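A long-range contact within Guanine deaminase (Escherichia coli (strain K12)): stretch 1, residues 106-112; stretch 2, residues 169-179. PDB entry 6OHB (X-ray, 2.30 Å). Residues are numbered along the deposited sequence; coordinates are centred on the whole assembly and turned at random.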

ATOM      1  N   THR A 106     -17.899   3.291 -12.654  1.00 57.04           N
ATOM      2  CA  THR A 106     -17.231   2.674 -13.796  1.00 54.45           C
ATOM      3  C   THR A 106     -17.845   3.125 -15.118  1.00 59.87           C
ATOM      4  O   THR A 106     -17.134   3.606 -16.012  1.00 57.65           O
ATOM      5  CB  THR A 106     -17.303   1.152 -13.668  1.00 55.75           C
ATOM      6  OG1 THR A 106     -16.532   0.730 -12.537  1.00 54.81           O
ATOM      7  CG2 THR A 106     -16.770   0.479 -14.924  1.00 57.34           C
ATOM      8  N   PHE A 107     -19.171   2.982 -15.256  1.00 58.12           N
ATOM      9  CA  PHE A 107     -19.820   3.300 -16.531  1.00 54.22           C
ATOM     10  C   PHE A 107     -19.774   4.785 -16.874  1.00 56.87           C
ATOM     11  O   PHE A 107     -19.481   5.114 -18.036  1.00 61.63           O
ATOM     12  CB  PHE A 107     -21.256   2.771 -16.532  1.00 58.38           C
ATOM     13  CG  PHE A 107     -21.359   1.280 -16.386  1.00 63.97           C
ATOM     14  CD1 PHE A 107     -20.315   0.454 -16.772  1.00 60.25           C
ATOM     15  CD2 PHE A 107     -22.505   0.703 -15.867  1.00 59.23           C
ATOM     16  CE1 PHE A 107     -20.411  -0.918 -16.637  1.00 64.40           C
ATOM     17  CE2 PHE A 107     -22.607  -0.668 -15.732  1.00 63.56           C
ATOM     18  CZ  PHE A 107     -21.558  -1.480 -16.117  1.00 60.86           C
ATOM     19  N   PRO A 108     -20.083   5.722 -15.963  1.00 59.43           N
ATOM     20  CA  PRO A 108     -19.945   7.142 -16.338  1.00 61.83           C
ATOM     21  C   PRO A 108     -18.517   7.523 -16.682  1.00 56.82           C
ATOM     22  O   PRO A 108     -18.296   8.349 -17.576  1.00 60.60           O
ATOM     23  CB  PRO A 108     -20.453   7.891 -15.095  1.00 57.63           C
ATOM     24  CG  PRO A 108     -21.275   6.900 -14.350  1.00 59.11           C
ATOM     25  CD  PRO A 108     -20.615   5.576 -14.595  1.00 56.32           C
ATOM     26  N   THR A 109     -17.539   6.933 -15.994  1.00 57.53           N
ATOM     27  CA  THR A 109     -16.143   7.174 -16.346  1.00 66.00           C
ATOM     28  C   THR A 109     -15.858   6.706 -17.768  1.00 61.54           C
ATOM     29  O   THR A 109     -15.277   7.444 -18.572  1.00 56.64           O
ATOM     30  CB  THR A 109     -15.218   6.476 -15.349  1.00 62.01           C
ATOM     31  OG1 THR A 109     -15.455   6.997 -14.035  1.00 59.94           O
ATOM     32  CG2 THR A 109     -13.760   6.703 -15.725  1.00 60.97           C
ATOM     33  N   GLU A 110     -16.272   5.480 -18.103  1.00 57.19           N
ATOM     34  CA  GLU A 110     -15.982   4.959 -19.434  1.00 64.87           C
ATOM     35  C   GLU A 110     -16.791   5.655 -20.522  1.00 67.90           C
ATOM     36  O   GLU A 110     -16.412   5.579 -21.697  1.00 66.32           O
ATOM     37  CB  GLU A 110     -16.266   3.456 -19.495  1.00 61.00           C
ATOM     38  CG  GLU A 110     -15.443   2.601 -18.550  1.00 58.81           C
ATOM     39  CD  GLU A 110     -15.614   1.121 -18.830  1.00 63.12           C
ATOM     40  OE1 GLU A 110     -16.448   0.770 -19.695  1.00 65.29           O
ATOM     41  OE2 GLU A 110     -14.932   0.305 -18.174  1.00 64.26           O
ATOM     42  N   ARG A 111     -17.890   6.331 -20.157  1.00 65.38           N
ATOM     43  CA  ARG A 111     -18.681   7.068 -21.142  1.00 59.43           C
ATOM     44  C   ARG A 111     -17.892   8.201 -21.786  1.00 67.12           C
ATOM     45  O   ARG A 111     -18.107   8.515 -22.963  1.00 70.97           O
ATOM     46  CB  ARG A 111     -19.951   7.619 -20.492  1.00 63.73           C
ATOM     47  N   ARG A 112     -16.963   8.808 -21.047  1.00 68.53           N
ATOM     48  CA  ARG A 112     -16.213   9.952 -21.553  1.00 66.49           C
ATOM     49  C   ARG A 112     -15.283   9.584 -22.702  1.00 66.65           C
ATOM     50  O   ARG A 112     -14.748  10.487 -23.355  1.00 65.60           O
ATOM     51  CB  ARG A 112     -15.421  10.583 -20.404  1.00 62.07           C
ATOM     52  CG  ARG A 112     -16.215  10.609 -19.101  1.00 67.06           C
ATOM     53  CD  ARG A 112     -15.362  10.824 -17.853  1.00 66.00           C
ATOM     54  NE  ARG A 112     -14.414  11.930 -17.960  1.00 71.47           N
ATOM     55  CZ  ARG A 112     -13.965  12.623 -16.914  1.00 69.10           C
ATOM     56  NH1 ARG A 112     -13.097  13.613 -17.083  1.00 63.09           N
ATOM     57  NH2 ARG A 112     -14.387  12.318 -15.694  1.00 66.53           N
ATOM     58  N   MET A 169     -17.325  -6.184 -25.090  1.00 56.39           N
ATOM     59  CA  MET A 169     -18.609  -6.640 -25.603  1.00 60.12           C
ATOM     60  C   MET A 169     -19.619  -6.624 -24.462  1.00 58.06           C
ATOM     61  O   MET A 169     -19.458  -7.357 -23.480  1.00 56.18           O
ATOM     62  CB  MET A 169     -18.476  -8.042 -26.203  1.00 60.23           C
ATOM     63  CG  MET A 169     -17.411  -8.151 -27.290  1.00 51.18           C
ATOM     64  SD  MET A 169     -17.137  -9.837 -27.885  1.00 60.18           S
ATOM     65  CE  MET A 169     -18.805 -10.475 -27.895  1.00 56.20           C
ATOM     66  N   MET A 170     -20.655  -5.795 -24.593  1.00 62.31           N
ATOM     67  CA  MET A 170     -21.705  -5.706 -23.576  1.00 61.19           C
ATOM     68  C   MET A 170     -22.964  -5.124 -24.208  1.00 65.62           C
ATOM     69  O   MET A 170     -22.948  -3.980 -24.675  1.00 61.22           O
ATOM     70  CB  MET A 170     -21.245  -4.862 -22.385  1.00 61.33           C
ATOM     71  CG  MET A 170     -20.539  -3.568 -22.761  1.00 67.79           C
ATOM     72  SD  MET A 170     -20.053  -2.583 -21.328  1.00 72.47           S
ATOM     73  CE  MET A 170     -21.502  -2.761 -20.298  1.00 56.67           C
ATOM     74  N   ASP A 171     -24.056  -5.896 -24.214  1.00 60.71           N
ATOM     75  CA  ASP A 171     -25.284  -5.471 -24.882  1.00 68.09           C
ATOM     76  C   ASP A 171     -26.498  -5.382 -23.960  1.00 68.81           C
ATOM     77  O   ASP A 171     -27.603  -5.120 -24.449  1.00 68.38           O
ATOM     78  CB  ASP A 171     -25.596  -6.391 -26.071  1.00 57.50           C
ATOM     79  CG  ASP A 171     -25.967  -7.803 -25.652  1.00 66.42           C
ATOM     80  OD1 ASP A 171     -25.681  -8.190 -24.500  1.00 69.43           O
ATOM     81  OD2 ASP A 171     -26.542  -8.534 -26.489  1.00 72.33           O
ATOM     82  N   ARG A 172     -26.338  -5.587 -22.653  1.00 66.85           N
ATOM     83  CA  ARG A 172     -27.480  -5.509 -21.751  1.00 61.56           C
ATOM     84  C   ARG A 172     -27.017  -5.131 -20.348  1.00 64.71           C
ATOM     85  O   ARG A 172     -25.828  -5.195 -20.026  1.00 62.96           O
ATOM     86  CB  ARG A 172     -28.260  -6.830 -21.723  1.00 56.46           C
ATOM     87  CG  ARG A 172     -27.582  -7.941 -20.947  1.00 56.97           C
ATOM     88  CD  ARG A 172     -28.399  -9.219 -21.003  1.00 55.33           C
ATOM     89  NE  ARG A 172     -27.741 -10.320 -20.307  1.00 57.56           N
ATOM     90  CZ  ARG A 172     -28.230 -11.556 -20.230  1.00 62.25           C
ATOM     91  NH1 ARG A 172     -29.386 -11.853 -20.807  1.00 59.41           N
ATOM     92  NH2 ARG A 172     -27.560 -12.494 -19.576  1.00 60.77           N
ATOM     93  N   ASN A 173     -27.986  -4.709 -19.527  1.00 65.25           N
ATOM     94  CA  ASN A 173     -27.787  -4.454 -18.096  1.00 55.17           C
ATOM     95  C   ASN A 173     -26.748  -3.362 -17.846  1.00 58.04           C
ATOM     96  O   ASN A 173     -25.903  -3.473 -16.955  1.00 57.41           O
ATOM     97  CB  ASN A 173     -27.413  -5.738 -17.353  1.00 62.09           C
ATOM     98  CG  ASN A 173     -28.579  -6.690 -17.217  1.00 65.82           C
ATOM     99  OD1 ASN A 173     -29.724  -6.263 -17.066  1.00 74.71           O
ATOM    100  ND2 ASN A 173     -28.299  -7.986 -17.276  1.00 58.55           N
ATOM    101  N   ALA A 174     -26.831  -2.286 -18.616  1.00 51.69           N
ATOM    102  CA  ALA A 174     -25.949  -1.141 -18.444  1.00 58.69           C
ATOM    103  C   ALA A 174     -26.566   0.040 -19.172  1.00 62.70           C
ATOM    104  O   ALA A 174     -27.408  -0.151 -20.057  1.00 61.12           O
ATOM    105  CB  ALA A 174     -24.539  -1.437 -18.983  1.00 60.71           C
ATOM    106  N   PRO A 175     -26.193   1.270 -18.806  1.00 67.18           N
ATOM    107  CA  PRO A 175     -26.770   2.443 -19.473  1.00 61.72           C
ATOM    108  C   PRO A 175     -26.622   2.362 -20.985  1.00 67.63           C
ATOM    109  O   PRO A 175     -25.672   1.774 -21.509  1.00 69.29           O
ATOM    110  CB  PRO A 175     -25.970   3.611 -18.888  1.00 59.34           C
ATOM    111  CG  PRO A 175     -25.567   3.138 -17.542  1.00 59.33           C
ATOM    112  CD  PRO A 175     -25.333   1.654 -17.671  1.00 61.88           C
ATOM    113  N   ASP A 176     -27.587   2.965 -21.685  1.00 74.06           N
ATOM    114  CA  ASP A 176     -27.656   2.838 -23.138  1.00 74.82           C
ATOM    115  C   ASP A 176     -26.420   3.399 -23.825  1.00 74.95           C
ATOM    116  O   ASP A 176     -26.044   2.926 -24.906  1.00 75.30           O
ATOM    117  CB  ASP A 176     -28.916   3.529 -23.663  1.00 76.00           C
ATOM    118  CG  ASP A 176     -30.125   2.612 -23.662  1.00 84.01           C
ATOM    119  OD1 ASP A 176     -30.253   1.793 -22.725  1.00 80.47           O
ATOM    120  OD2 ASP A 176     -30.946   2.708 -24.600  1.00 88.38           O
ATOM    121  N   TYR A 177     -25.764   4.391 -23.219  1.00 71.90           N
ATOM    122  CA  TYR A 177     -24.594   4.987 -23.851  1.00 72.88           C
ATOM    123  C   TYR A 177     -23.393   4.048 -23.886  1.00 63.62           C
ATOM    124  O   TYR A 177     -22.397   4.375 -24.536  1.00 67.99           O
ATOM    125  CB  TYR A 177     -24.221   6.299 -23.150  1.00 68.50           C
ATOM    126  CG  TYR A 177     -23.989   6.202 -21.654  1.00 70.55           C
ATOM    127  CD1 TYR A 177     -22.868   5.555 -21.138  1.00 69.94           C
ATOM    128  CD2 TYR A 177     -24.879   6.780 -20.757  1.00 63.19           C
ATOM    129  CE1 TYR A 177     -22.651   5.471 -19.776  1.00 65.53           C
ATOM    130  CE2 TYR A 177     -24.667   6.705 -19.392  1.00 60.27           C
ATOM    131  CZ  TYR A 177     -23.552   6.049 -18.906  1.00 66.22           C
ATOM    132  OH  TYR A 177     -23.336   5.969 -17.547  1.00 61.07           O
ATOM    133  N   LEU A 178     -23.459   2.899 -23.207  1.00 62.69           N
ATOM    134  CA  LEU A 178     -22.333   1.976 -23.118  1.00 68.92           C
ATOM    135  C   LEU A 178     -22.690   0.570 -23.598  1.00 69.78           C
ATOM    136  O   LEU A 178     -22.018  -0.396 -23.225  1.00 68.33           O
ATOM    137  CB  LEU A 178     -21.803   1.925 -21.684  1.00 66.58           C
ATOM    138  CG  LEU A 178     -20.288   1.774 -21.543  1.00 71.55           C
ATOM    139  CD1 LEU A 178     -19.599   3.115 -21.744  1.00 66.73           C
ATOM    140  CD2 LEU A 178     -19.926   1.163 -20.197  1.00 71.77           C
ATOM    141  N   LEU A 179     -23.739   0.432 -24.406  1.00 67.44           N
ATOM    142  CA  LEU A 179     -24.196  -0.863 -24.891  1.00 68.07           C
ATOM    143  C   LEU A 179     -23.956  -0.995 -26.388  1.00 63.73           C
ATOM    144  O   LEU A 179     -24.077  -0.020 -27.135  1.00 67.53           O
ATOM    145  CB  LEU A 179     -25.684  -1.072 -24.602  1.00 64.18           C
ATOM    146  CG  LEU A 179     -26.095  -1.202 -23.140  1.00 66.78           C
ATOM    147  CD1 LEU A 179     -27.601  -1.407 -23.034  1.00 65.08           C
ATOM    148  CD2 LEU A 179     -25.338  -2.343 -22.481  1.00 65.73           C
TER

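Segments far apart in sequence can be joined by packing alone, with one large apolar side chain fitted among others. Residues 106-112 and 169-179 of guanine deaminase illustrate the principle. Together they bury 342 Å², and no hydrogen bond links them among the atoms modelled.

Stretch 1 is largely helical, and a helix offers only some of its side chains to any one neighbour. Thr106 makes no contact with stretch 2. Phe107 points toward it and supplies the largest share of the interface. With chi1 at -62° (m), its ring reaches into a pocket assembled from a mostly irregular chain. Phe107 CD2 lies 3.5 Å from Pro175 CD, and Phe107 CD1 lies 3.5 Å from Leu178 CD2, so the two ortho positions of the ring are each met by an aliphatic carbon. Farther out, Phe107 CE2 approaches Ala174 CB at 3.9 Å and Phe107 CE1 approaches Met170 CE at 4.2 Å. All four approaches are oblique to the ring. A broad, rigid phenyl group suits this site because it can touch several small apolar surfaces at once. Ala174 needs no more than a methyl because its backbone passes close to the ring, whereas the longer side chain of Met170 spans the gap from Met170 CA, 8.5 Å from Phe107 CE1.

Pro108 follows, its CA-to-CB bond directed away, yet its backbone and ring still border the tyrosine: Pro108 N is 3.6 Å from Tyr177 OH, and Pro108 CG is 3.9 Å from the same oxygen. Proline has no amide hydrogen to offer, and the helix is kinked here, where the nitrogen makes no bond to the preceding turn. The tyrosine ring also presents its edge to the Phe107 carbonyl, with Tyr177 CE1 3.6 Å from Phe107 O. That carbonyl is already engaged within the helix, accepting a 2.9 Å hydrogen bond from Arg111 N to Phe107 O.

The CA-to-CB bond of Thr109 points away from stretch 2, and the residue makes no contact with it. Glu110 is buried, and its carboxylate is hydrogen-bonded elsewhere in the structure; across the interface it simply packs, with Glu110 OE1 3.5 Å from Leu178 CD2. Leu178, buried like Phe107 and likewise pointing toward the other stretch, suits its place through its branching: CD2 meets Phe107 and Glu110, while CD1 lies 4.0 Å from Arg111 N.

Arg111 comes closest to stretch 2 in backbone position, its CA 6.6 Å from the CA of Leu178. Arg111 CB sits 3.5 Å from Tyr177 CE1. The side chain is not modelled beyond CB.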